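Local structure of diaminopimelate decarboxylase (1TWI) at residues Gln39-Tyr44 with Ser294-Ala299; Val64-Lys69 with Cys85-Val90; Ala153-Ile159 with Val202-His208; His210-Thr216 with Gly249-Tyr255. The protein catalyses the pyridoxal-phosphate-dependent decarboxylation of meso-diaminopimelate to L-lysine, the last step of lysine biosynthesis by the diaminopimelate pathway. Residues are numbered along the deposited sequence.

Contact 1. Residues Gln39-Tyr44 with Ser294-Ala299; sequences QIKINY and SLVATA
Residues Gln39-Tyr44 form regular alpha helix, with phi near -63° and psi near -43°. Asn43 N bonds Gln39 O at 2.8 Å and Tyr44 N bonds Ile40 O at 2.9 Å. Residues Ser294-Val296 are helical, and helical phi/psi values continue through Ala299. Ala299 N donates to Val296 O at 3.1 Å. The backbones come close at three points: CA to CA is 5.1 Å for Gln39 and Ala299, 5.8 Å for Ile40 and Val296, and 5.2 Å for Asn43 and Leu295. Asn43, chi1 m, is the polar centre. Its ND2 donates to Thr298 OG1 at 2.8 Å and to Leu295 O at 3.1 Å. A water bridges Asn43 OD1 (2.7 Å) and Thr298 OG1 (2.8 Å), with Thr298 in the p rotamer. The contact joins helix 37-58 to the chain running from helix 293-296 into strand 300-311 of the mixed beta sheet. It also borders the pyridoxal phosphate site, since helix 293-296 begins at Arg293, the last of the cofactor-binding residues Glu290-Arg293. Apolar packing flanks the asparagine. Ile40 (chi1 m, chi2 t) lays CG1 3.5 Å from Ala299 CB, and its CD1 is 4.5 Å from Val296 CG1. Leu295, also m and t, places CD2 4.2 Å from Tyr44 CB, at the edge of the tyrosine ring. Ser294 OG hydrogen-bonds Tyr47 OH.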
# COMPACT_ATOMS: atom_id res chain seq x y z
N GLN A 39 26.01 -6.34 -2.81
CA GLN A 39 25.73 -5.02 -2.25
C GLN A 39 25.25 -5.13 -0.76
O GLN A 39 25.57 -4.27 0.08
CB GLN A 39 24.63 -4.30 -3.07
CG GLN A 39 24.38 -2.88 -2.58
CD GLN A 39 25.63 -2.01 -2.78
OE1 GLN A 39 26.32 -1.60 -1.81
NE2 GLN A 39 25.97 -1.79 -4.03
N ILE A 40 24.43 -6.15 -0.44
CA ILE A 40 23.99 -6.33 0.94
C ILE A 40 25.21 -6.62 1.82
O ILE A 40 25.33 -6.07 2.95
CB ILE A 40 22.94 -7.48 1.09
CG1 ILE A 40 21.65 -7.11 0.35
CG2 ILE A 40 22.61 -7.72 2.60
CD1 ILE A 40 20.60 -8.22 0.26
N LYS A 41 26.13 -7.46 1.35
CA LYS A 41 27.33 -7.74 2.16
C LYS A 41 28.14 -6.48 2.35
O LYS A 41 28.67 -6.22 3.44
CB LYS A 41 28.25 -8.79 1.49
CG LYS A 41 27.59 -10.20 1.32
CD LYS A 41 28.68 -11.17 0.76
CE LYS A 41 28.04 -12.32 0.07
NZ LYS A 41 27.22 -13.12 1.02
N ILE A 42 28.24 -5.68 1.30
CA ILE A 42 28.98 -4.40 1.44
C ILE A 42 28.31 -3.47 2.46
O ILE A 42 28.98 -2.88 3.34
CB ILE A 42 29.04 -3.65 0.09
CG1 ILE A 42 30.06 -4.40 -0.81
CG2 ILE A 42 29.38 -2.12 0.33
CD1 ILE A 42 30.00 -4.03 -2.29
N ASN A 43 26.98 -3.34 2.37
CA ASN A 43 26.29 -2.42 3.30
C ASN A 43 26.45 -2.91 4.75
O ASN A 43 26.68 -2.11 5.67
CB ASN A 43 24.79 -2.30 2.92
CG ASN A 43 24.58 -1.60 1.58
OD1 ASN A 43 25.50 -0.97 1.04
ND2 ASN A 43 23.36 -1.70 1.02
N TYR A 44 26.33 -4.22 4.96
CA TYR A 44 26.44 -4.79 6.28
C TYR A 44 27.87 -4.60 6.80
O TYR A 44 28.09 -4.21 7.94
CB TYR A 44 26.15 -6.30 6.25
CG TYR A 44 26.25 -6.93 7.61
CD1 TYR A 44 25.32 -6.61 8.61
CD2 TYR A 44 27.28 -7.79 7.93
CE1 TYR A 44 25.44 -7.14 9.90
CE2 TYR A 44 27.41 -8.34 9.20
CZ TYR A 44 26.48 -8.01 10.18
OH TYR A 44 26.60 -8.56 11.44
N SER A 294 19.18 1.29 5.32
CA SER A 294 20.62 1.35 5.03
C SER A 294 21.35 0.01 4.86
O SER A 294 22.57 -0.02 4.54
CB SER A 294 21.36 2.27 6.04
OG SER A 294 21.18 1.82 7.37
N LEU A 295 20.67 -1.12 5.12
CA LEU A 295 21.30 -2.39 4.79
C LEU A 295 20.84 -2.93 3.44
O LEU A 295 21.62 -3.57 2.75
CB LEU A 295 20.99 -3.52 5.79
CG LEU A 295 21.76 -3.33 7.11
CD1 LEU A 295 21.39 -4.45 8.01
CD2 LEU A 295 23.28 -3.30 6.83
N VAL A 296 19.57 -2.71 3.08
CA VAL A 296 19.11 -3.32 1.84
C VAL A 296 18.65 -2.46 0.69
O VAL A 296 18.57 -2.95 -0.43
CB VAL A 296 17.98 -4.38 2.16
CG1 VAL A 296 18.54 -5.46 3.14
CG2 VAL A 296 16.72 -3.68 2.83
N ALA A 297 18.34 -1.18 0.93
CA ALA A 297 17.78 -0.38 -0.13
C ALA A 297 18.60 -0.32 -1.40
O ALA A 297 18.06 -0.55 -2.49
CB ALA A 297 17.53 1.11 0.37
N THR A 298 19.89 0.01 -1.27
CA THR A 298 20.75 0.16 -2.47
C THR A 298 21.06 -1.17 -3.17
O THR A 298 21.67 -1.17 -4.22
CB THR A 298 22.11 0.84 -2.10
OG1 THR A 298 22.77 0.06 -1.12
CG2 THR A 298 21.89 2.25 -1.54
N ALA A 299 20.68 -2.30 -2.56
CA ALA A 299 20.94 -3.59 -3.19
C ALA A 299 19.80 -3.99 -4.17
O ALA A 299 19.96 -4.95 -4.95
CB ALA A 299 21.07 -4.71 -2.10
O HOH W 1 25.28 1.22 -0.49

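Contact 2. Residues Val64-Lys69 with Cys85-Val90; sequences VAYAYK and CGADVV. With PLP (pyridoxal-5'-phosphate), chain E.
The pyridoxal phosphate pocket of this TIM-barrel-like domain opens at the C-terminal ends of two neighbouring parallel strands, 64-67 and 86-89. Their axes cross at -44° and approach to 3.5 Å. Ala65 pairs with Gly86, Tyr66 with Ala87 and Ala67 with Asp88. The ladder runs Gly86 N to Val64 O (2.6 Å), Tyr66 N to Gly86 O (3.1 Å), Asp88 N to Tyr66 O (2.8 Å) and Tyr68 N to Asp88 O (3.1 Å). Ala67 and Asp88 point to the cofactor face. A 3-10 turn at Tyr68-Lys69 follows the first strand. Lys69, chi1 p, curls back so that NZ makes a 2.6 Å salt bridge to Asp88 OD2. This lysine is the cofactor's attachment residue, but here it is not linked. Asp88 OD2 lies 3.3 Å from PLP N1, and Ala67 CB 3.5 Å from PLP C5A. Tyr68, chi1 m, packs CE1 3.5 Å from Ala87 CB, with Val89 CG1 over one ring face. Cys85 SG is 3.7 Å from Tyr66 CB. Helix 74-82 links the strands in a beta-alpha-beta unit. Strands 286-289 and 108-110 flank the pair, helix 92-100 packs on Tyr68, and Asn396 of the second subunit touches Lys69 and Val90.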
# COMPACT_ATOMS: atom_id res chain seq x y z
N VAL A 64 23.97 -5.65 15.21
CA VAL A 64 23.15 -5.02 14.17
C VAL A 64 21.82 -5.82 14.17
O VAL A 64 21.79 -7.02 13.85
CB VAL A 64 23.82 -5.17 12.79
CG1 VAL A 64 22.94 -4.53 11.71
CG2 VAL A 64 25.21 -4.52 12.83
N ALA A 65 20.74 -5.18 14.57
CA ALA A 65 19.45 -5.88 14.53
C ALA A 65 18.72 -5.37 13.28
O ALA A 65 18.00 -4.33 13.32
CB ALA A 65 18.63 -5.61 15.81
N TYR A 66 18.91 -6.09 12.18
CA TYR A 66 18.30 -5.68 10.91
C TYR A 66 16.79 -5.50 11.02
O TYR A 66 16.10 -6.36 11.51
CB TYR A 66 18.70 -6.67 9.80
CG TYR A 66 17.91 -6.53 8.55
CD1 TYR A 66 17.95 -5.35 7.80
CD2 TYR A 66 17.09 -7.57 8.11
CE1 TYR A 66 17.19 -5.20 6.64
CE2 TYR A 66 16.32 -7.44 6.95
CZ TYR A 66 16.37 -6.26 6.22
OH TYR A 66 15.54 -6.12 5.13
N ALA A 67 16.28 -4.35 10.58
CA ALA A 67 14.85 -4.14 10.70
C ALA A 67 14.09 -4.90 9.58
O ALA A 67 14.07 -4.45 8.40
CB ALA A 67 14.53 -2.67 10.61
N TYR A 68 13.49 -6.03 9.96
CA TYR A 68 12.76 -6.88 9.03
C TYR A 68 11.70 -6.17 8.26
O TYR A 68 11.41 -6.55 7.12
CB TYR A 68 12.11 -8.08 9.76
CG TYR A 68 13.04 -9.27 9.86
CD1 TYR A 68 14.43 -9.08 9.96
CD2 TYR A 68 12.53 -10.59 9.85
CE1 TYR A 68 15.31 -10.20 10.05
CE2 TYR A 68 13.39 -11.72 9.94
CZ TYR A 68 14.76 -11.52 10.04
OH TYR A 68 15.59 -12.59 10.22
N LYS A 69 11.14 -5.11 8.82
CA LYS A 69 10.03 -4.45 8.11
C LYS A 69 10.49 -3.93 6.76
O LYS A 69 9.66 -3.72 5.87
CB LYS A 69 9.41 -3.32 8.93
CG LYS A 69 10.26 -2.06 9.12
CD LYS A 69 10.14 -1.56 10.59
CE LYS A 69 11.26 -2.26 11.43
NZ LYS A 69 11.25 -2.07 12.87
N CYS A 85 24.34 -11.20 11.37
CA CYS A 85 23.43 -10.12 11.70
C CYS A 85 22.27 -10.54 12.62
O CYS A 85 21.85 -11.72 12.60
CB CYS A 85 22.87 -9.58 10.37
SG CYS A 85 22.10 -7.95 10.48
N GLY A 86 21.79 -9.61 13.46
CA GLY A 86 20.63 -9.89 14.33
C GLY A 86 19.35 -9.45 13.62
O GLY A 86 19.37 -9.19 12.41
N ALA A 87 18.25 -9.32 14.37
CA ALA A 87 16.96 -8.93 13.79
C ALA A 87 16.12 -8.07 14.70
O ALA A 87 16.00 -8.36 15.88
CB ALA A 87 16.13 -10.18 13.44
N ASP A 88 15.57 -7.01 14.14
CA ASP A 88 14.59 -6.14 14.82
C ASP A 88 13.23 -6.61 14.20
O ASP A 88 12.98 -6.34 13.04
CB ASP A 88 14.87 -4.66 14.48
CG ASP A 88 13.61 -3.82 14.50
OD1 ASP A 88 12.60 -4.20 15.22
OD2 ASP A 88 13.56 -2.81 13.77
N VAL A 89 12.38 -7.32 14.95
CA VAL A 89 11.11 -7.80 14.40
C VAL A 89 9.97 -7.01 15.04
O VAL A 89 10.09 -6.59 16.19
CB VAL A 89 10.93 -9.33 14.68
CG1 VAL A 89 12.11 -10.11 13.95
CG2 VAL A 89 10.93 -9.60 16.25
N VAL A 90 8.88 -6.78 14.30
CA VAL A 90 7.78 -5.96 14.85
C VAL A 90 6.45 -6.70 14.89
O VAL A 90 5.40 -6.11 15.17
CB VAL A 90 7.63 -4.63 14.05
CG1 VAL A 90 8.84 -3.77 14.23
CG2 VAL A 90 7.42 -4.90 12.60
N1 PLP E . 13.65 0.45 14.35
C2 PLP E . 12.32 0.80 14.47
C2A PLP E . 11.72 0.76 15.89
C3 PLP E . 11.63 1.13 13.30
O3 PLP E . 10.32 1.46 13.46
C4 PLP E . 12.20 1.16 12.06
C4A PLP E . 11.33 1.55 10.82
O4A PLP E . 10.15 1.54 10.98
C5 PLP E . 13.57 0.81 11.93
C6 PLP E . 14.25 0.48 13.09
C5A PLP E . 14.38 0.80 10.64
O4P PLP E . 14.40 2.10 9.99
P PLP E . 15.29 2.36 8.71
O1P PLP E . 14.99 3.77 8.37
O2P PLP E . 14.78 1.41 7.66
O3P PLP E . 16.69 2.15 9.06

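Contact 3. Residues Ala153-Ile159 with Val202-His208; sequences ANVAFRI and VNVVGVH. With PLP (pyridoxal-5'-phosphate), chain E.
The ring of His208 (chi1 t) overlaps the extended side chain of Arg158, which is t at chi1 through chi3. Arg158 CG meets His208 ND1 at 3.3 Å, at the ring edge, while His208 CE1 lies over one face of the guanidinium. Both reach the cofactor's methyl carbon: PLP C2A is 3.8 Å from His208 CE1 and 3.9 Å from Arg158 NH1. Glu290 hydrogen-bonds His208 NE2, and Cys358 of the second subunit packs on Arg158. Strands 153-159 and 202-208 are parallel, their axes 4.2 Å apart at 19°. They are neighbours in the curled sheet of the TIM-barrel-like domain, and Arg158 and His208 at their C-terminal ends line the cofactor pocket. Ala153 pairs with Val202, Asn154 with Asn203 and Val155 with Val204. Past Val205 (psi -6°) the register slips by one, giving Phe157 with Val207 and Arg158 with His208. Asn203 N to Ala153 O, Val155 N to Asn203 O and Val205 N to Val155 O are each 2.8 Å; then come Phe157 N to Gly206 O (3.0 Å), His208 N to Phe157 O (2.7 Å) and Ile159 N to His208 O (2.8 Å). On the other face, Phe157 CE1 lies 4.0 Å from Val204 CG1.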
# COMPACT_ATOMS: atom_id res chain seq x y z
N ALA A 153 10.56 -12.87 31.30
CA ALA A 153 10.82 -12.19 30.01
C ALA A 153 11.87 -11.09 30.15
O ALA A 153 11.90 -10.38 31.15
CB ALA A 153 9.51 -11.55 29.48
N ASN A 154 12.72 -10.93 29.15
CA ASN A 154 13.71 -9.87 29.15
C ASN A 154 13.02 -8.64 28.61
O ASN A 154 12.39 -8.73 27.56
CB ASN A 154 14.87 -10.28 28.23
CG ASN A 154 15.62 -11.48 28.79
OD1 ASN A 154 15.93 -11.48 29.98
ND2 ASN A 154 15.88 -12.50 27.97
N VAL A 155 13.08 -7.50 29.31
CA VAL A 155 12.44 -6.29 28.80
C VAL A 155 13.39 -5.10 28.72
O VAL A 155 14.16 -4.86 29.65
CB VAL A 155 11.17 -5.83 29.62
CG1 VAL A 155 9.94 -6.87 29.36
CG2 VAL A 155 11.48 -5.76 31.13
N ALA A 156 13.34 -4.42 27.56
CA ALA A 156 14.07 -3.18 27.31
C ALA A 156 12.89 -2.17 27.22
O ALA A 156 11.72 -2.57 27.18
CB ALA A 156 14.85 -3.27 25.96
N PHE A 157 13.17 -0.87 27.24
CA PHE A 157 12.09 0.08 27.20
C PHE A 157 12.32 1.08 26.10
O PHE A 157 13.40 1.68 26.03
CB PHE A 157 12.02 0.81 28.58
CG PHE A 157 11.66 -0.11 29.70
CD1 PHE A 157 12.59 -1.00 30.21
CD2 PHE A 157 10.34 -0.19 30.11
CE1 PHE A 157 12.19 -2.01 31.12
CE2 PHE A 157 9.93 -1.19 31.02
CZ PHE A 157 10.84 -2.08 31.51
N ARG A 158 11.33 1.25 25.24
CA ARG A 158 11.47 2.22 24.14
C ARG A 158 11.08 3.57 24.76
O ARG A 158 9.95 3.76 25.17
CB ARG A 158 10.52 1.91 22.97
CG ARG A 158 10.57 2.98 21.89
CD ARG A 158 9.74 2.60 20.64
NE ARG A 158 9.98 3.57 19.55
CZ ARG A 158 9.57 3.42 18.30
NH1 ARG A 158 8.87 2.34 17.97
NH2 ARG A 158 9.86 4.35 17.40
N ILE A 159 12.03 4.48 24.81
CA ILE A 159 11.79 5.79 25.42
C ILE A 159 11.79 6.91 24.38
O ILE A 159 12.42 6.78 23.32
CB ILE A 159 12.92 6.14 26.43
CG1 ILE A 159 14.30 6.15 25.69
CG2 ILE A 159 13.11 5.00 27.47
CD1 ILE A 159 15.53 6.51 26.65
N VAL A 202 9.82 -10.28 35.00
CA VAL A 202 10.50 -9.61 33.88
C VAL A 202 11.88 -9.25 34.43
O VAL A 202 12.05 -9.14 35.64
CB VAL A 202 9.76 -8.30 33.35
CG1 VAL A 202 8.31 -8.66 32.88
CG2 VAL A 202 9.71 -7.20 34.46
N ASN A 203 12.82 -9.09 33.51
CA ASN A 203 14.20 -8.79 33.77
C ASN A 203 14.55 -7.58 32.88
O ASN A 203 14.55 -7.71 31.64
CB ASN A 203 15.03 -10.02 33.37
CG ASN A 203 16.52 -9.76 33.41
OD1 ASN A 203 17.21 -9.97 32.39
ND2 ASN A 203 17.02 -9.33 34.54
N VAL A 204 14.84 -6.45 33.54
CA VAL A 204 15.18 -5.17 32.88
C VAL A 204 16.56 -5.26 32.27
O VAL A 204 17.53 -5.41 33.01
CB VAL A 204 15.17 -4.00 33.93
CG1 VAL A 204 15.58 -2.67 33.23
CG2 VAL A 204 13.75 -3.82 34.50
N VAL A 205 16.66 -5.16 30.94
CA VAL A 205 17.97 -5.27 30.27
C VAL A 205 18.40 -4.06 29.37
O VAL A 205 19.51 -4.05 28.86
CB VAL A 205 18.08 -6.52 29.31
CG1 VAL A 205 17.99 -7.84 30.08
CG2 VAL A 205 17.01 -6.43 28.21
N GLY A 206 17.55 -3.07 29.15
CA GLY A 206 18.02 -1.96 28.33
C GLY A 206 17.02 -0.88 28.03
O GLY A 206 15.86 -0.92 28.52
N VAL A 207 17.45 0.11 27.25
CA VAL A 207 16.55 1.18 26.80
C VAL A 207 16.74 1.21 25.25
O VAL A 207 17.79 0.85 24.74
CB VAL A 207 16.94 2.57 27.41
CG1 VAL A 207 16.66 2.58 28.97
CG2 VAL A 207 18.41 2.82 27.15
N HIS A 208 15.71 1.63 24.54
CA HIS A 208 15.69 1.66 23.08
C HIS A 208 15.11 3.01 22.66
O HIS A 208 14.32 3.66 23.41
CB HIS A 208 14.77 0.53 22.59
CG HIS A 208 14.35 0.65 21.15
ND1 HIS A 208 13.16 1.22 20.77
CD2 HIS A 208 14.95 0.25 20.01
CE1 HIS A 208 13.04 1.15 19.45
NE2 HIS A 208 14.12 0.56 18.96
N1 PLP E . 13.65 0.45 14.35
C2 PLP E . 12.32 0.80 14.47
C2A PLP E . 11.72 0.76 15.89
C3 PLP E . 11.63 1.13 13.30
O3 PLP E . 10.32 1.46 13.46
C4 PLP E . 12.20 1.16 12.06
C4A PLP E . 11.33 1.55 10.82
O4A PLP E . 10.15 1.54 10.98
C5 PLP E . 13.57 0.81 11.93
C6 PLP E . 14.25 0.48 13.09
C5A PLP E . 14.38 0.80 10.64
O4P PLP E . 14.40 2.10 9.99
P PLP E . 15.29 2.36 8.71
O1P PLP E . 14.99 3.77 8.37
O2P PLP E . 14.78 1.41 7.66
O3P PLP E . 16.69 2.15 9.06

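Contact 4. Residues His210-Thr216 with Gly249-Tyr255; sequences HIGSQLT and GGLGIPY. With PLP (pyridoxal-5'-phosphate), chain E.
Gly249 opens the second segment at the cofactor ring. Its N donates to His210 ND1 at 3.0 Å. His210 (chi1 t, chi2 72°) has PLP N1 over one ring face, 3.4 Å from ND1. A water joins Gly249 O (2.6 Å) to Ile211 N (2.9 Å). Gly250 follows with phi 109° and psi -10°, a conformation that calls for glycine; a CB here would also clash with Gly212 O. Its N donates to PLP O3P at 2.9 Å, and its O accepts from Leu215 N at 3.0 Å. Ser213 OG (chi1 t) makes a very short 2.5 Å hydrogen bond to PLP O1P. The two loops thus form part of the phosphate-binding site, the second through its glycine-rich run Gly249, Gly250 and Gly252. Leu251 O accepts from a second water at 2.9 Å. That water also bonds Gln214 N (2.8 Å) and PLP O1P (2.6 Å). Gly252 N donates to Leu215 O at 2.8 Å, closing a single bridge between Leu215 and Leu251. Gln214, at phi 53° and psi 52°, has CA-CB pointing away, but its side chain ends beside Gly252, Ile253 and the Tyr255 ring edge. Pro254 centres an inverse gamma turn. Tyr255 has chi1 m; its OH bonds Arg293, and its ring makes a cation-pi contact with Arg329. The loops follow strands 202-208 and 244-246. Helix 219-237 packs on Ile211 and Leu215, and helix 293-296 on Leu251 and Ile253.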
# COMPACT_ATOMS: atom_id res chain seq x y z
N HIS A 210 14.12 5.07 18.70
CA HIS A 210 14.17 5.06 17.26
C HIS A 210 13.49 6.37 16.92
O HIS A 210 12.32 6.62 17.32
CB HIS A 210 13.36 3.92 16.68
CG HIS A 210 13.24 4.03 15.20
ND1 HIS A 210 14.31 3.77 14.36
CD2 HIS A 210 12.21 4.43 14.41
CE1 HIS A 210 13.94 4.02 13.11
NE2 HIS A 210 12.67 4.42 13.12
N ILE A 211 14.21 7.22 16.21
CA ILE A 211 13.69 8.55 15.97
C ILE A 211 13.11 8.93 14.63
O ILE A 211 12.52 10.00 14.53
CB ILE A 211 14.77 9.60 16.31
CG1 ILE A 211 15.98 9.43 15.38
CG2 ILE A 211 15.20 9.44 17.74
CD1 ILE A 211 17.10 10.46 15.61
N GLY A 212 13.25 8.10 13.59
CA GLY A 212 12.72 8.52 12.31
C GLY A 212 13.40 7.72 11.23
O GLY A 212 14.13 6.76 11.55
N SER A 213 13.22 8.10 9.97
CA SER A 213 13.77 7.32 8.87
C SER A 213 14.20 8.23 7.72
O SER A 213 13.70 9.35 7.58
CB SER A 213 12.70 6.31 8.39
OG SER A 213 13.22 5.29 7.49
N GLN A 214 15.14 7.72 6.93
CA GLN A 214 15.74 8.43 5.81
C GLN A 214 16.26 9.80 6.28
O GLN A 214 15.95 10.85 5.69
CB GLN A 214 14.72 8.54 4.64
CG GLN A 214 15.22 9.30 3.40
CD GLN A 214 16.53 8.73 2.82
OE1 GLN A 214 17.28 9.44 2.06
NE2 GLN A 214 16.81 7.48 3.12
N LEU A 215 17.06 9.76 7.34
CA LEU A 215 17.67 10.95 7.95
C LEU A 215 19.09 11.01 7.37
O LEU A 215 19.91 10.10 7.61
CB LEU A 215 17.75 10.79 9.47
CG LEU A 215 16.37 10.56 10.12
CD1 LEU A 215 16.51 10.50 11.61
CD2 LEU A 215 15.47 11.71 9.75
N THR A 216 19.35 12.06 6.60
CA THR A 216 20.63 12.24 5.95
C THR A 216 21.44 13.37 6.60
O THR A 216 22.15 14.10 5.93
CB THR A 216 20.44 12.60 4.42
OG1 THR A 216 19.57 13.72 4.32
CG2 THR A 216 19.80 11.42 3.66
N GLY A 249 17.08 2.68 14.16
CA GLY A 249 17.65 2.78 12.83
C GLY A 249 17.44 4.20 12.30
O GLY A 249 17.51 5.21 13.06
N GLY A 250 17.22 4.30 11.00
CA GLY A 250 16.94 5.58 10.40
C GLY A 250 18.03 6.20 9.52
O GLY A 250 17.71 7.22 8.89
N LEU A 251 19.27 5.66 9.47
CA LEU A 251 20.27 6.29 8.57
C LEU A 251 19.73 6.35 7.12
O LEU A 251 19.29 5.34 6.57
CB LEU A 251 21.60 5.50 8.54
CG LEU A 251 22.74 6.19 7.75
CD1 LEU A 251 23.10 7.51 8.51
CD2 LEU A 251 24.03 5.26 7.75
N GLY A 252 19.80 7.53 6.49
CA GLY A 252 19.29 7.71 5.14
C GLY A 252 20.20 7.12 4.07
O GLY A 252 21.38 6.97 4.31
N ILE A 253 19.65 6.76 2.91
CA ILE A 253 20.46 6.20 1.86
C ILE A 253 20.46 7.20 0.68
O ILE A 253 19.57 8.05 0.56
CB ILE A 253 19.94 4.77 1.43
CG1 ILE A 253 18.58 4.87 0.74
CG2 ILE A 253 19.89 3.85 2.66
CD1 ILE A 253 18.67 4.72 -0.86
N PRO A 254 21.44 7.10 -0.23
CA PRO A 254 21.44 8.07 -1.33
C PRO A 254 20.45 7.88 -2.51
O PRO A 254 20.84 7.39 -3.57
CB PRO A 254 22.94 8.07 -1.77
CG PRO A 254 23.38 6.60 -1.53
CD PRO A 254 22.57 6.14 -0.30
N TYR A 255 19.18 8.26 -2.32
CA TYR A 255 18.25 8.13 -3.41
C TYR A 255 18.67 9.11 -4.52
O TYR A 255 18.61 8.76 -5.68
CB TYR A 255 16.83 8.47 -2.96
CG TYR A 255 16.22 7.36 -2.14
CD1 TYR A 255 15.86 6.12 -2.73
CD2 TYR A 255 16.05 7.52 -0.77
CE1 TYR A 255 15.32 5.07 -1.94
CE2 TYR A 255 15.52 6.47 0.03
CZ TYR A 255 15.16 5.26 -0.56
OH TYR A 255 14.60 4.27 0.24
N1 PLP E . 13.65 0.45 14.35
C2 PLP E . 12.32 0.80 14.47
C2A PLP E . 11.72 0.76 15.89
C3 PLP E . 11.63 1.13 13.30
O3 PLP E . 10.32 1.46 13.46
C4 PLP E . 12.20 1.16 12.06
C4A PLP E . 11.33 1.55 10.82
O4A PLP E . 10.15 1.54 10.98
C5 PLP E . 13.57 0.81 11.93
C6 PLP E . 14.25 0.48 13.09
C5A PLP E . 14.38 0.80 10.64
O4P PLP E . 14.40 2.10 9.99
P PLP E . 15.29 2.36 8.71
O1P PLP E . 14.99 3.77 8.37
O2P PLP E . 14.78 1.41 7.66
O3P PLP E . 16.69 2.15 9.06
O HOH W 2 16.73 6.02 15.40
O HOH W 3 16.38 5.26 6.70

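How the contacts relate
Contacts 1, 2 and 3 are buried; contact 4 is partly buried, with Thr216 exposed. Contacts 2 and 3 are pairs of parallel strands in one curled sheet, with centres about 16 Å apart. Contact 4 is made of loops instead, and water and phosphate take much of its bonding. These three all touch the cofactor: contact 2 brings charge to the ring nitrogen, contact 3 flanks the methyl group, and contact 4 bonds the phosphate through Ser213 and Gly250. Contact 1 closes the chain around the others, which lie between its segments in sequence. It packs directly on contact 2 through Leu295 and Tyr66, and on contact 4 through Ser294 and Ile253, but nowhere on contact 3.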